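Local coordinates for DNA replication and repair protein RecF (Caldanaerobacter subterraneus subsp. tengcongensis, PDB 5Z67) that serves as an ABC-type ATPase and recombination mediator in the RecFOR pathway of DNA repair, probably binding ATP and single-stranded DNA, at residues A[13-18]-A[32-37]; A[43-48]-A[115-120]; A[166-171]-A[255-260]; A[223-228]-A[270-275]. All coordinates share one frame; numbering follows the deposited sequence.

Contact 1 (A[13-18]-A[32-37]); sequences FRNLKK and GLNAQG
Arg14 and Gln36 face each other as two donors, and a shared water settles the conflict. Arg14 NE approaches Gln36 NE2 to 3.4 Å without bonding to it, the guanidinium and amide planes standing 78° apart. The water lies in the plane at the guanidinium edge, where it accepts the N-H of Arg14 NE at 3.3 Å; it also accepts one from Gln36 NE2 at 2.8 Å. At its far end the guanidinium is fixed by a salt bridge from Arg14 NH1 to Glu43.

The other contacts rest largely on side-chain packing. Asn15 and Gln36 slide past each other in opposite directions, bringing Asn15 CB to 3.6 Å from Gln36 OE1. Because CG of Asn15 is wedged between its backbone N and carbonyl carbon (chi1 86°), its amide extends over Gly37 CA and meets the Asn34 amide coming the other way. With an alanine here, Asn34 would probably lose the group set against it and be freer to turn. Leu16 adds CD1, 3.6 Å from Gly37 O.

The type II' turn Phe13 to Leu16, closed by Leu16 N to Phe13 O at 2.9 Å, presents these side chains to the P-loop, the predicted ATP site. Since the water accepts from both donors, Arg14 and Gln36 are joined through solvent and not directly.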
loop_
_atom_site.group_PDB
_atom_site.type_symbol
_atom_site.label_atom_id
_atom_site.label_comp_id
_atom_site.label_asym_id
_atom_site.label_seq_id
_atom_site.Cartn_x
_atom_site.Cartn_y
_atom_site.Cartn_z
ATOM N N PHE A 13 1.475 22.316 1.008
ATOM C CA PHE A 13 1.120 20.957 1.351
ATOM C C PHE A 13 0.696 20.884 2.812
ATOM O O PHE A 13 1.508 21.094 3.722
ATOM C CB PHE A 13 2.277 19.984 1.059
ATOM C CG PHE A 13 1.876 18.542 1.148
ATOM C CD1 PHE A 13 1.402 17.879 0.032
ATOM C CD2 PHE A 13 1.918 17.868 2.366
ATOM C CE1 PHE A 13 1.002 16.539 0.109
ATOM C CE2 PHE A 13 1.542 16.543 2.454
ATOM C CZ PHE A 13 1.076 15.873 1.320
ATOM N N ARG A 14 -0.593 20.605 3.007
ATOM C CA ARG A 14 -1.220 20.512 4.322
ATOM C C ARG A 14 -0.831 21.703 5.181
ATOM O O ARG A 14 -1.162 22.825 4.819
ATOM C CB ARG A 14 -0.858 19.191 4.995
ATOM C CG ARG A 14 -1.104 18.009 4.077
ATOM C CD ARG A 14 -1.726 16.816 4.772
ATOM N NE ARG A 14 -3.082 17.048 5.201
ATOM C CZ ARG A 14 -4.061 16.137 5.210
ATOM N NH1 ARG A 14 -3.871 14.896 4.774
ATOM N NH2 ARG A 14 -5.255 16.485 5.664
ATOM N N ASN A 15 -0.132 21.467 6.290
ATOM C CA ASN A 15 0.287 22.557 7.173
ATOM C C ASN A 15 1.793 22.859 7.119
ATOM O O ASN A 15 2.302 23.668 7.892
ATOM C CB ASN A 15 -0.108 22.255 8.618
ATOM C CG ASN A 15 0.936 21.432 9.339
ATOM O OD1 ASN A 15 1.360 21.769 10.448
ATOM N ND2 ASN A 15 1.380 20.360 8.699
ATOM N N LEU A 16 2.504 22.206 6.220
ATOM C CA LEU A 16 3.928 22.489 6.047
ATOM C C LEU A 16 4.142 23.832 5.351
ATOM O O LEU A 16 3.540 24.091 4.304
ATOM C CB LEU A 16 4.593 21.388 5.222
ATOM C CG LEU A 16 4.960 20.028 5.819
ATOM C CD1 LEU A 16 4.164 19.618 7.031
ATOM C CD2 LEU A 16 4.946 18.958 4.727
ATOM N N LYS A 17 5.001 24.684 5.901
ATOM C CA LYS A 17 5.361 25.902 5.189
ATOM C C LYS A 17 6.080 25.555 3.887
ATOM O O LYS A 17 6.573 24.450 3.713
ATOM C CB LYS A 17 6.226 26.808 6.062
ATOM C CG LYS A 17 5.546 27.204 7.373
ATOM C CD LYS A 17 4.169 27.833 7.154
ATOM C CE LYS A 17 3.682 28.584 8.397
ATOM N NZ LYS A 17 3.660 27.706 9.597
ATOM N N LYS A 18 6.100 26.481 2.947
ATOM C CA LYS A 18 6.849 26.256 1.717
ATOM C C LYS A 18 8.333 26.114 2.050
ATOM O O LYS A 18 8.925 26.992 2.686
ATOM C CB LYS A 18 6.622 27.396 0.733
ATOM C CG LYS A 18 7.519 27.337 -0.456
ATOM C CD LYS A 18 6.943 28.142 -1.596
ATOM C CE LYS A 18 7.049 29.639 -1.336
ATOM N NZ LYS A 18 6.496 30.422 -2.477
ATOM N N GLY A 32 9.216 16.332 16.986
ATOM C CA GLY A 32 8.430 17.527 17.207
ATOM C C GLY A 32 7.236 17.180 18.069
ATOM O O GLY A 32 7.013 16.005 18.395
ATOM N N LEU A 33 6.467 18.199 18.449
ATOM C CA LEU A 33 5.319 17.989 19.326
ATOM C C LEU A 33 3.991 17.954 18.574
ATOM O O LEU A 33 2.975 17.549 19.119
ATOM C CB LEU A 33 5.287 19.066 20.401
ATOM C CG LEU A 33 6.204 18.688 21.569
ATOM C CD1 LEU A 33 6.370 19.840 22.542
ATOM C CD2 LEU A 33 5.682 17.441 22.279
ATOM N N ASN A 34 4.002 18.366 17.313
ATOM C CA ASN A 34 2.780 18.338 16.518
ATOM C C ASN A 34 2.509 16.966 15.884
ATOM O O ASN A 34 3.436 16.282 15.454
ATOM C CB ASN A 34 2.838 19.407 15.425
ATOM C CG ASN A 34 1.511 19.585 14.722
ATOM O OD1 ASN A 34 0.465 19.201 15.241
ATOM N ND2 ASN A 34 1.545 20.170 13.537
ATOM N N ALA A 35 1.235 16.582 15.819
ATOM C CA ALA A 35 0.822 15.346 15.152
ATOM C C ALA A 35 0.883 15.465 13.629
ATOM O O ALA A 35 1.656 14.751 12.981
ATOM C CB ALA A 35 -0.590 14.955 15.593
ATOM N N GLN A 36 0.067 16.372 13.081
ATOM C CA GLN A 36 -0.011 16.598 11.638
ATOM C C GLN A 36 1.382 16.848 11.065
ATOM O O GLN A 36 1.789 16.139 10.163
ATOM C CB GLN A 36 -0.944 17.781 11.286
ATOM C CG GLN A 36 -2.253 17.388 10.544
ATOM C CD GLN A 36 -2.700 18.388 9.463
ATOM O OE1 GLN A 36 -2.396 19.586 9.521
ATOM N NE2 GLN A 36 -3.433 17.885 8.473
ATOM N N GLY A 37 2.106 17.830 11.613
ATOM C CA GLY A 37 3.412 18.247 11.109
ATOM C C GLY A 37 4.327 17.122 10.652
ATOM O O GLY A 37 4.693 17.058 9.480
HETATM O O HOH W 1 -4.530 19.643 6.529
#

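Contact 2 (A[43-48]-A[115-120]); sequences EAIRLL and FLTVIF
Arg46 sets out with CG trans to its backbone N (chi1 179°) and then bends at the next torsion, while Thr117 holds OG1 between its own backbone N and carbonyl carbon; the two turns carry guanidinium and hydroxyl together. Arg46 NH1 donates to Thr117 OG1 at 2.9 Å, the N-H pointing at 159° and the oxygen lying almost exactly in the guanidinium plane. At the same edge a water accepts from Arg46 NH1 at 3.0 Å and donates to Thr117 O, so that side chain and backbone of one threonine are both gripped. Ile119 lays CG2 over one face of the guanidinium, 3.7 Å from Arg46 NE. The hydroxyl of Ser49 is a second partner of Thr117 OG1. A methionine in place of Arg46 would lack these N-H groups, and Thr117 OG1 and the water would probably each lose a bond.

Toward Phe115 the contact becomes mainly apolar. Phe115 CD2 reaches Leu48 CB at 3.8 Å, and Phe115 CE2 meets Ile45 CG2 at 3.9 Å, with the Ile45 carbonyl oxygen at the ring edge.

Helix 43-48 runs at 143° to strand 117-120, the edge strand of the mixed sheet, and Ile45 and Arg46 also touch Leu315 on the adjoining parallel strand. A helix following the P-loop and laid against a largely parallel sheet is the hallmark of the P-loop NTPase core, here in the ATPase head of an SMC-like protein.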
loop_
_atom_site.group_PDB
_atom_site.type_symbol
_atom_site.label_atom_id
_atom_site.label_comp_id
_atom_site.label_asym_id
_atom_site.label_seq_id
_atom_site.Cartn_x
_atom_site.Cartn_y
_atom_site.Cartn_z
ATOM N N GLU A 43 3.620 11.977 4.679
ATOM C CA GLU A 43 2.587 11.889 3.655
ATOM C C GLU A 43 3.058 12.402 2.286
ATOM O O GLU A 43 2.761 11.804 1.255
ATOM C CB GLU A 43 1.330 12.651 4.080
ATOM C CG GLU A 43 0.103 12.312 3.213
ATOM C CD GLU A 43 -1.162 12.983 3.738
ATOM O OE1 GLU A 43 -2.293 12.540 3.419
ATOM O OE2 GLU A 43 -1.011 13.963 4.486
ATOM N N ALA A 44 3.810 13.496 2.304
ATOM C CA ALA A 44 4.335 14.113 1.098
ATOM C C ALA A 44 5.379 13.211 0.451
ATOM O O ALA A 44 5.415 13.051 -0.764
ATOM C CB ALA A 44 4.932 15.468 1.428
ATOM N N ILE A 45 6.210 12.593 1.274
ATOM C CA ILE A 45 7.190 11.656 0.742
ATOM C C ILE A 45 6.486 10.426 0.135
ATOM O O ILE A 45 6.755 10.032 -0.999
ATOM C CB ILE A 45 8.179 11.226 1.829
ATOM C CG1 ILE A 45 9.024 12.433 2.278
ATOM C CG2 ILE A 45 9.045 10.061 1.323
ATOM C CD1 ILE A 45 9.689 12.244 3.667
ATOM N N ARG A 46 5.563 9.846 0.891
ATOM C CA ARG A 46 4.871 8.645 0.450
ATOM C C ARG A 46 4.056 8.921 -0.818
ATOM O O ARG A 46 3.844 8.025 -1.642
ATOM C CB ARG A 46 3.984 8.133 1.581
ATOM C CG ARG A 46 3.168 6.899 1.275
ATOM C CD ARG A 46 4.001 5.696 0.884
ATOM N NE ARG A 46 3.124 4.551 0.670
ATOM C CZ ARG A 46 3.505 3.368 0.211
ATOM N NH1 ARG A 46 4.770 3.162 -0.121
ATOM N NH2 ARG A 46 2.604 2.397 0.054
ATOM N N LEU A 47 3.598 10.163 -0.968
ATOM C CA LEU A 47 2.857 10.571 -2.163
ATOM C C LEU A 47 3.692 10.379 -3.442
ATOM O O LEU A 47 3.169 10.022 -4.486
ATOM C CB LEU A 47 2.424 12.023 -2.042
ATOM C CG LEU A 47 1.637 12.670 -3.183
ATOM C CD1 LEU A 47 0.217 12.194 -3.159
ATOM C CD2 LEU A 47 1.713 14.193 -3.048
ATOM N N LEU A 48 4.995 10.622 -3.360
ATOM C CA LEU A 48 5.856 10.471 -4.530
ATOM C C LEU A 48 5.992 9.011 -4.978
ATOM O O LEU A 48 6.390 8.737 -6.107
ATOM C CB LEU A 48 7.231 11.055 -4.237
ATOM C CG LEU A 48 7.550 12.513 -4.568
ATOM C CD1 LEU A 48 6.355 13.419 -4.817
ATOM C CD2 LEU A 48 8.446 13.064 -3.512
ATOM N N PHE A 115 9.885 5.521 -7.317
ATOM C CA PHE A 115 10.457 5.785 -6.015
ATOM C C PHE A 115 9.802 4.841 -5.038
ATOM O O PHE A 115 8.604 4.985 -4.740
ATOM C CB PHE A 115 10.246 7.263 -5.630
ATOM C CG PHE A 115 10.638 7.598 -4.218
ATOM C CD1 PHE A 115 11.876 7.237 -3.717
ATOM C CD2 PHE A 115 9.775 8.329 -3.396
ATOM C CE1 PHE A 115 12.248 7.554 -2.413
ATOM C CE2 PHE A 115 10.150 8.677 -2.108
ATOM C CZ PHE A 115 11.390 8.264 -1.601
ATOM N N LEU A 116 10.561 3.856 -4.558
ATOM C CA LEU A 116 10.008 2.834 -3.645
ATOM C C LEU A 116 10.108 3.212 -2.157
ATOM O O LEU A 116 11.176 3.555 -1.655
ATOM C CB LEU A 116 10.692 1.480 -3.841
ATOM C CG LEU A 116 10.649 0.902 -5.262
ATOM C CD1 LEU A 116 11.419 -0.421 -5.370
ATOM C CD2 LEU A 116 9.187 0.723 -5.721
ATOM N N THR A 117 8.992 3.104 -1.447
ATOM C CA THR A 117 9.009 3.254 -0.010
ATOM C C THR A 117 8.199 2.147 0.632
ATOM O O THR A 117 7.391 1.474 -0.016
ATOM C CB THR A 117 8.432 4.624 0.437
ATOM O OG1 THR A 117 7.125 4.810 -0.121
ATOM C CG2 THR A 117 9.334 5.778 -0.013
ATOM N N VAL A 118 8.443 1.887 1.898
ATOM C CA VAL A 118 7.501 1.106 2.679
ATOM C C VAL A 118 7.214 1.907 3.941
ATOM O O VAL A 118 8.143 2.382 4.612
ATOM C CB VAL A 118 8.016 -0.330 3.017
ATOM C CG1 VAL A 118 8.328 -1.111 1.753
ATOM C CG2 VAL A 118 9.221 -0.288 3.906
ATOM N N ILE A 119 5.930 2.116 4.227
ATOM C CA ILE A 119 5.571 2.943 5.366
ATOM C C ILE A 119 5.028 2.045 6.454
ATOM O O ILE A 119 4.200 1.170 6.202
ATOM C CB ILE A 119 4.563 4.075 4.982
ATOM C CG1 ILE A 119 4.123 4.876 6.221
ATOM C CG2 ILE A 119 3.374 3.527 4.225
ATOM C CD1 ILE A 119 3.680 6.302 5.903
ATOM N N PHE A 120 5.576 2.243 7.646
ATOM C CA PHE A 120 5.148 1.574 8.861
ATOM C C PHE A 120 4.311 2.575 9.665
ATOM O O PHE A 120 4.686 3.750 9.794
ATOM C CB PHE A 120 6.351 1.115 9.702
ATOM C CG PHE A 120 7.299 0.152 8.999
ATOM C CD1 PHE A 120 8.136 0.585 7.973
ATOM C CD2 PHE A 120 7.382 -1.177 9.400
ATOM C CE1 PHE A 120 9.024 -0.285 7.347
ATOM C CE2 PHE A 120 8.282 -2.057 8.787
ATOM C CZ PHE A 120 9.094 -1.610 7.749
HETATM O O HOH W 2 5.509 0.554 -1.501
HETATM O O HOH W 3 7.195 6.469 -7.515
#

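Contact 3 (A[166-171]-A[255-260]); sequences SLLKKI and LDLKYL
Leu257 pushes its CD2 methyl into a hollow on helix 148-173 walled by Leu168 and Ile171. The methyl stands 3.9 Å from Leu168 CD1 and the same from Ile171 CG2; the floor of the hollow is backbone, with Leu168 O 3.8 Å from Leu257 CD2. A second bump, Leu260 CD2, settles beside the first, 3.6 Å from Leu168 O and 3.7 Å from Lys169 CA. Leu168 answers from the other side, its CG coming to 4.0 Å from Asp256 O. Leu260 is the first residue beyond the helix, with positive phi (57°), and its CG, trans to the carbonyl carbon, carries a methyl across.

The axes of 166-171 and 255-259 cross at 87°, so the meeting stays a compact patch of branched side chains. Around it, Arg164 forms a salt bridge with Asp256 and Lys172 donates to Leu257 O, tying helix 253-259 to helix 148-173 at two further points, while Leu167 packs against Leu180, Leu181 and Phe184 of helix 178-218.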
loop_
_atom_site.group_PDB
_atom_site.type_symbol
_atom_site.label_atom_id
_atom_site.label_comp_id
_atom_site.label_asym_id
_atom_site.label_seq_id
_atom_site.Cartn_x
_atom_site.Cartn_y
_atom_site.Cartn_z
ATOM N N SER A 166 -23.962 -2.012 -12.411
ATOM C CA SER A 166 -24.999 -1.092 -12.869
ATOM C C SER A 166 -25.894 -1.763 -13.925
ATOM O O SER A 166 -27.086 -1.476 -13.993
ATOM C CB SER A 166 -24.389 0.230 -13.380
ATOM O OG SER A 166 -23.812 0.095 -14.646
ATOM N N LEU A 167 -25.348 -2.699 -14.707
ATOM C CA LEU A 167 -26.184 -3.421 -15.676
ATOM C C LEU A 167 -27.210 -4.301 -14.974
ATOM O O LEU A 167 -28.320 -4.473 -15.476
ATOM C CB LEU A 167 -25.337 -4.278 -16.614
ATOM C CG LEU A 167 -26.102 -5.204 -17.560
ATOM C CD1 LEU A 167 -26.781 -4.401 -18.657
ATOM C CD2 LEU A 167 -25.222 -6.312 -18.146
ATOM N N LEU A 168 -26.828 -4.873 -13.829
ATOM C CA LEU A 168 -27.769 -5.677 -13.062
ATOM C C LEU A 168 -29.033 -4.862 -12.764
ATOM O O LEU A 168 -30.143 -5.373 -12.882
ATOM C CB LEU A 168 -27.143 -6.187 -11.761
ATOM C CG LEU A 168 -26.491 -7.576 -11.636
ATOM C CD1 LEU A 168 -26.748 -8.449 -12.844
ATOM C CD2 LEU A 168 -25.004 -7.480 -11.339
ATOM N N LYS A 169 -28.858 -3.590 -12.412
ATOM C CA LYS A 169 -29.990 -2.699 -12.142
ATOM C C LYS A 169 -30.842 -2.441 -13.378
ATOM O O LYS A 169 -32.071 -2.396 -13.283
ATOM C CB LYS A 169 -29.507 -1.361 -11.561
ATOM C CG LYS A 169 -30.600 -0.275 -11.560
ATOM C CD LYS A 169 -30.249 0.901 -10.630
ATOM C CE LYS A 169 -31.205 2.087 -10.814
ATOM N NZ LYS A 169 -30.778 3.214 -9.935
ATOM N N LYS A 170 -30.194 -2.263 -14.530
ATOM C CA LYS A 170 -30.920 -2.111 -15.790
ATOM C C LYS A 170 -31.644 -3.396 -16.142
ATOM O O LYS A 170 -32.763 -3.371 -16.632
ATOM C CB LYS A 170 -29.986 -1.711 -16.944
ATOM C CG LYS A 170 -30.000 -0.217 -17.284
ATOM C CD LYS A 170 -28.576 0.341 -17.489
ATOM C CE LYS A 170 -28.540 1.878 -17.448
ATOM N NZ LYS A 170 -27.177 2.414 -17.142
ATOM N N ILE A 171 -31.005 -4.529 -15.915
ATOM C CA ILE A 171 -31.667 -5.799 -16.208
ATOM C C ILE A 171 -32.866 -5.986 -15.281
ATOM O O ILE A 171 -33.839 -6.626 -15.664
ATOM C CB ILE A 171 -30.691 -6.990 -16.084
ATOM C CG1 ILE A 171 -29.624 -6.894 -17.185
ATOM C CG2 ILE A 171 -31.435 -8.310 -16.203
ATOM C CD1 ILE A 171 -28.527 -7.910 -17.102
ATOM N N LEU A 255 -29.233 -14.670 -7.335
ATOM C CA LEU A 255 -28.815 -13.920 -6.158
ATOM C C LEU A 255 -28.302 -12.511 -6.523
ATOM O O LEU A 255 -28.621 -11.539 -5.839
ATOM C CB LEU A 255 -27.747 -14.707 -5.402
ATOM C CG LEU A 255 -27.505 -14.433 -3.917
ATOM C CD1 LEU A 255 -26.527 -13.297 -3.773
ATOM C CD2 LEU A 255 -28.806 -14.122 -3.194
ATOM N N ASP A 256 -27.514 -12.402 -7.590
ATOM C CA ASP A 256 -27.030 -11.100 -8.069
ATOM C C ASP A 256 -28.167 -10.132 -8.459
ATOM O O ASP A 256 -28.086 -8.936 -8.218
ATOM C CB ASP A 256 -26.067 -11.293 -9.260
ATOM C CG ASP A 256 -24.672 -11.806 -8.817
ATOM O OD1 ASP A 256 -24.460 -12.064 -7.600
ATOM O OD2 ASP A 256 -23.785 -11.945 -9.686
ATOM N N LEU A 257 -29.230 -10.641 -9.042
ATOM C CA LEU A 257 -30.339 -9.774 -9.399
ATOM C C LEU A 257 -31.155 -9.375 -8.169
ATOM O O LEU A 257 -31.742 -8.301 -8.129
ATOM C CB LEU A 257 -31.243 -10.438 -10.436
ATOM C CG LEU A 257 -30.580 -10.529 -11.813
ATOM C CD1 LEU A 257 -31.331 -11.524 -12.685
ATOM C CD2 LEU A 257 -30.524 -9.154 -12.485
ATOM N N LYS A 258 -31.173 -10.217 -7.154
ATOM C CA LYS A 258 -31.859 -9.848 -5.932
ATOM C C LYS A 258 -31.140 -8.704 -5.192
ATOM O O LYS A 258 -31.789 -7.819 -4.633
ATOM C CB LYS A 258 -32.003 -11.058 -5.015
ATOM C CG LYS A 258 -32.664 -10.741 -3.693
ATOM C CD LYS A 258 -33.105 -12.028 -3.003
ATOM C CE LYS A 258 -33.586 -11.775 -1.578
ATOM N NZ LYS A 258 -34.464 -10.562 -1.477
ATOM N N TYR A 259 -29.808 -8.715 -5.197
ATOM C CA TYR A 259 -29.051 -7.736 -4.411
ATOM C C TYR A 259 -28.528 -6.578 -5.298
ATOM O O TYR A 259 -28.082 -5.562 -4.797
ATOM C CB TYR A 259 -27.876 -8.408 -3.685
ATOM C CG TYR A 259 -28.219 -9.319 -2.508
ATOM C CD1 TYR A 259 -29.538 -9.592 -2.146
ATOM C CD2 TYR A 259 -27.203 -9.913 -1.757
ATOM C CE1 TYR A 259 -29.832 -10.431 -1.064
ATOM C CE2 TYR A 259 -27.487 -10.748 -0.673
ATOM C CZ TYR A 259 -28.798 -11.001 -0.331
ATOM O OH TYR A 259 -29.066 -11.832 0.743
ATOM N N LEU A 260 -28.581 -6.762 -6.618
ATOM C CA LEU A 260 -27.966 -5.844 -7.571
ATOM C C LEU A 260 -26.464 -5.673 -7.301
ATOM O O LEU A 260 -25.947 -4.567 -7.337
ATOM C CB LEU A 260 -28.679 -4.481 -7.541
ATOM C CG LEU A 260 -30.176 -4.605 -7.876
ATOM C CD1 LEU A 260 -30.929 -3.309 -7.591
ATOM C CD2 LEU A 260 -30.354 -5.041 -9.351
#

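Contact 4 (A[223-228]-A[270-275])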
loop_
_atom_site.group_PDB
_atom_site.type_symbol
_atom_site.label_atom_id
_atom_site.label_comp_id
_atom_site.label_asym_id
_atom_site.label_seq_id
_atom_site.Cartn_x
_atom_site.Cartn_y
_atom_site.Cartn_z
ATOM N N GLU A 223 0.881 -19.158 9.607
ATOM C CA GLU A 223 0.271 -19.788 8.435
ATOM C C GLU A 223 -0.621 -18.775 7.738
ATOM O O GLU A 223 -1.143 -17.875 8.373
ATOM C CB GLU A 223 -0.531 -21.040 8.825
ATOM C CG GLU A 223 -0.971 -21.911 7.640
ATOM C CD GLU A 223 0.180 -22.204 6.673
ATOM O OE1 GLU A 223 0.180 -21.633 5.551
ATOM O OE2 GLU A 223 1.089 -22.990 7.041
ATOM N N ILE A 224 -0.793 -18.920 6.430
ATOM C CA ILE A 224 -1.720 -18.059 5.695
ATOM C C ILE A 224 -2.642 -18.864 4.785
ATOM O O ILE A 224 -2.196 -19.634 3.944
ATOM C CB ILE A 224 -0.985 -17.005 4.862
ATOM C CG1 ILE A 224 -0.277 -16.011 5.788
ATOM C CG2 ILE A 224 -1.972 -16.251 3.997
ATOM C CD1 ILE A 224 0.714 -15.161 5.088
ATOM N N ILE A 225 -3.935 -18.681 4.988
ATOM C CA ILE A 225 -4.930 -19.335 4.164
ATOM C C ILE A 225 -5.538 -18.330 3.179
ATOM O O ILE A 225 -6.047 -17.283 3.576
ATOM C CB ILE A 225 -6.020 -19.962 5.022
ATOM C CG1 ILE A 225 -5.390 -20.912 6.050
ATOM C CG2 ILE A 225 -7.055 -20.655 4.142
ATOM C CD1 ILE A 225 -6.396 -21.572 6.966
ATOM N N TYR A 226 -5.429 -18.651 1.895
ATOM C CA TYR A 226 -6.017 -17.864 0.826
ATOM C C TYR A 226 -7.252 -18.580 0.295
ATOM O O TYR A 226 -7.171 -19.551 -0.455
ATOM C CB TYR A 226 -4.999 -17.629 -0.286
ATOM C CG TYR A 226 -5.505 -16.862 -1.483
ATOM C CD1 TYR A 226 -6.546 -15.947 -1.375
ATOM C CD2 TYR A 226 -4.949 -17.068 -2.734
ATOM C CE1 TYR A 226 -7.014 -15.258 -2.499
ATOM C CE2 TYR A 226 -5.401 -16.393 -3.843
ATOM C CZ TYR A 226 -6.428 -15.492 -3.727
ATOM O OH TYR A 226 -6.853 -14.820 -4.851
ATOM N N LEU A 227 -8.400 -18.088 0.730
ATOM C CA LEU A 227 -9.680 -18.562 0.252
ATOM C C LEU A 227 -10.048 -17.764 -0.998
ATOM O O LEU A 227 -10.544 -16.629 -0.921
ATOM C CB LEU A 227 -10.728 -18.419 1.356
ATOM C CG LEU A 227 -10.448 -17.315 2.385
ATOM C CD1 LEU A 227 -11.439 -16.169 2.211
ATOM C CD2 LEU A 227 -10.476 -17.847 3.810
ATOM N N ASN A 228 -9.750 -18.336 -2.156
ATOM C CA ASN A 228 -9.996 -17.613 -3.392
ATOM C C ASN A 228 -11.415 -17.861 -3.869
ATOM O O ASN A 228 -12.063 -18.828 -3.463
ATOM C CB ASN A 228 -8.988 -17.998 -4.477
ATOM C CG ASN A 228 -9.072 -19.451 -4.872
ATOM O OD1 ASN A 228 -10.064 -19.890 -5.467
ATOM N ND2 ASN A 228 -8.020 -20.211 -4.561
ATOM N N ASP A 270 -10.600 -12.988 0.717
ATOM C CA ASP A 270 -9.828 -12.583 1.889
ATOM C C ASP A 270 -8.648 -13.536 2.081
ATOM O O ASP A 270 -8.550 -14.565 1.400
ATOM C CB ASP A 270 -10.730 -12.570 3.142
ATOM C CG ASP A 270 -10.073 -11.893 4.340
ATOM O OD1 ASP A 270 -9.068 -11.205 4.145
ATOM O OD2 ASP A 270 -10.567 -12.030 5.488
ATOM N N PHE A 271 -7.736 -13.191 2.980
ATOM C CA PHE A 271 -6.782 -14.189 3.446
ATOM C C PHE A 271 -6.670 -14.127 4.948
ATOM O O PHE A 271 -6.845 -13.074 5.562
ATOM C CB PHE A 271 -5.407 -14.017 2.802
ATOM C CG PHE A 271 -4.728 -12.739 3.137
ATOM C CD1 PHE A 271 -4.976 -11.591 2.388
ATOM C CD2 PHE A 271 -3.780 -12.680 4.166
ATOM C CE1 PHE A 271 -4.327 -10.409 2.669
ATOM C CE2 PHE A 271 -3.120 -11.506 4.450
ATOM C CZ PHE A 271 -3.392 -10.357 3.696
ATOM N N LYS A 272 -6.375 -15.290 5.513
ATOM C CA LYS A 272 -6.426 -15.511 6.936
ATOM C C LYS A 272 -5.019 -15.730 7.430
ATOM O O LYS A 272 -4.343 -16.669 7.008
ATOM C CB LYS A 272 -7.286 -16.734 7.255
ATOM C CG LYS A 272 -8.096 -16.645 8.537
ATOM C CD LYS A 272 -8.447 -18.043 9.110
ATOM C CE LYS A 272 -9.422 -18.859 8.250
ATOM N NZ LYS A 272 -9.635 -20.246 8.822
ATOM N N ILE A 273 -4.589 -14.869 8.337
ATOM C CA ILE A 273 -3.327 -15.027 9.026
ATOM C C ILE A 273 -3.526 -15.857 10.313
ATOM O O ILE A 273 -4.290 -15.469 11.217
ATOM C CB ILE A 273 -2.741 -13.648 9.348
ATOM C CG1 ILE A 273 -2.607 -12.852 8.048
ATOM C CG2 ILE A 273 -1.396 -13.773 10.127
ATOM C CD1 ILE A 273 -2.732 -11.329 8.222
ATOM N N LEU A 274 -2.868 -17.008 10.383
ATOM C CA LEU A 274 -2.945 -17.845 11.562
ATOM C C LEU A 274 -1.678 -17.713 12.396
ATOM O O LEU A 274 -0.561 -17.742 11.871
ATOM C CB LEU A 274 -3.165 -19.321 11.179
ATOM C CG LEU A 274 -4.323 -19.662 10.230
ATOM C CD1 LEU A 274 -4.414 -21.178 10.018
ATOM C CD2 LEU A 274 -5.617 -19.164 10.819
ATOM N N ILE A 275 -1.863 -17.587 13.703
ATOM C CA ILE A 275 -0.747 -17.513 14.614
ATOM C C ILE A 275 -0.793 -18.680 15.590
ATOM O O ILE A 275 -1.739 -18.801 16.363
ATOM C CB ILE A 275 -0.748 -16.194 15.375
ATOM C CG1 ILE A 275 -0.437 -15.042 14.405
ATOM C CG2 ILE A 275 0.273 -16.247 16.495
ATOM C CD1 ILE A 275 -0.740 -13.652 14.971
#
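Strands 223-227 and 270-275 are neighbours in a three-stranded antiparallel sheet; Glu223 with Leu274 and Ile225 with Lys272 are hydrogen-bonded pairs. Leu274 N donates to Glu223 O at 2.8 Å, nearly straight at 173°, and Glu223 N returns a bond to Leu274 O at 3.0 Å. Ile225 N to Lys272 O spans 2.9 Å, Lys272 N to Ile225 O 2.8 Å. Lys272 O also receives a CA-H contact from Ile224 CA at 3.2 Å.

Side chains divide between two faces. On one, Ile224 lies beside Phe271, CG2 to CD2 4.0 Å, with Tyr226 and Ile273 on the same side; Tyr226 packs on helix 178-218 and Phe271 on helix 132-146. On the other, Ile225 CD1 meets Leu274 CD1 at 3.7 Å, next to the Lys272 chain. Backbone bonds thus set the alignment, while one face is buried against helices and the other, partly exposed, mixes aliphatic and charged side chains.

How the contacts relate
Contacts 1 and 2 share helix 35-50, its start in the P-loop and its later turns against the mixed sheet, and they touch: the Phe13 ring packs on Ala44 and Leu47. Contact 2, its centre about 9 Å from that of the chain, is largely buried, combining an arginine-threonine bond with apolar packing; contact 1, farther out and partly buried, leans on water. Contact 3 joins two helices and contact 4 two strands that pack on helices; their centres are about 30 Å apart and their segments alternate along the chain, helix 253-259 leading to strand 270-275. The outlying contact 3 is made by leucine and isoleucine methyls, whereas contact 4 is held by backbone hydrogen bonds between strands.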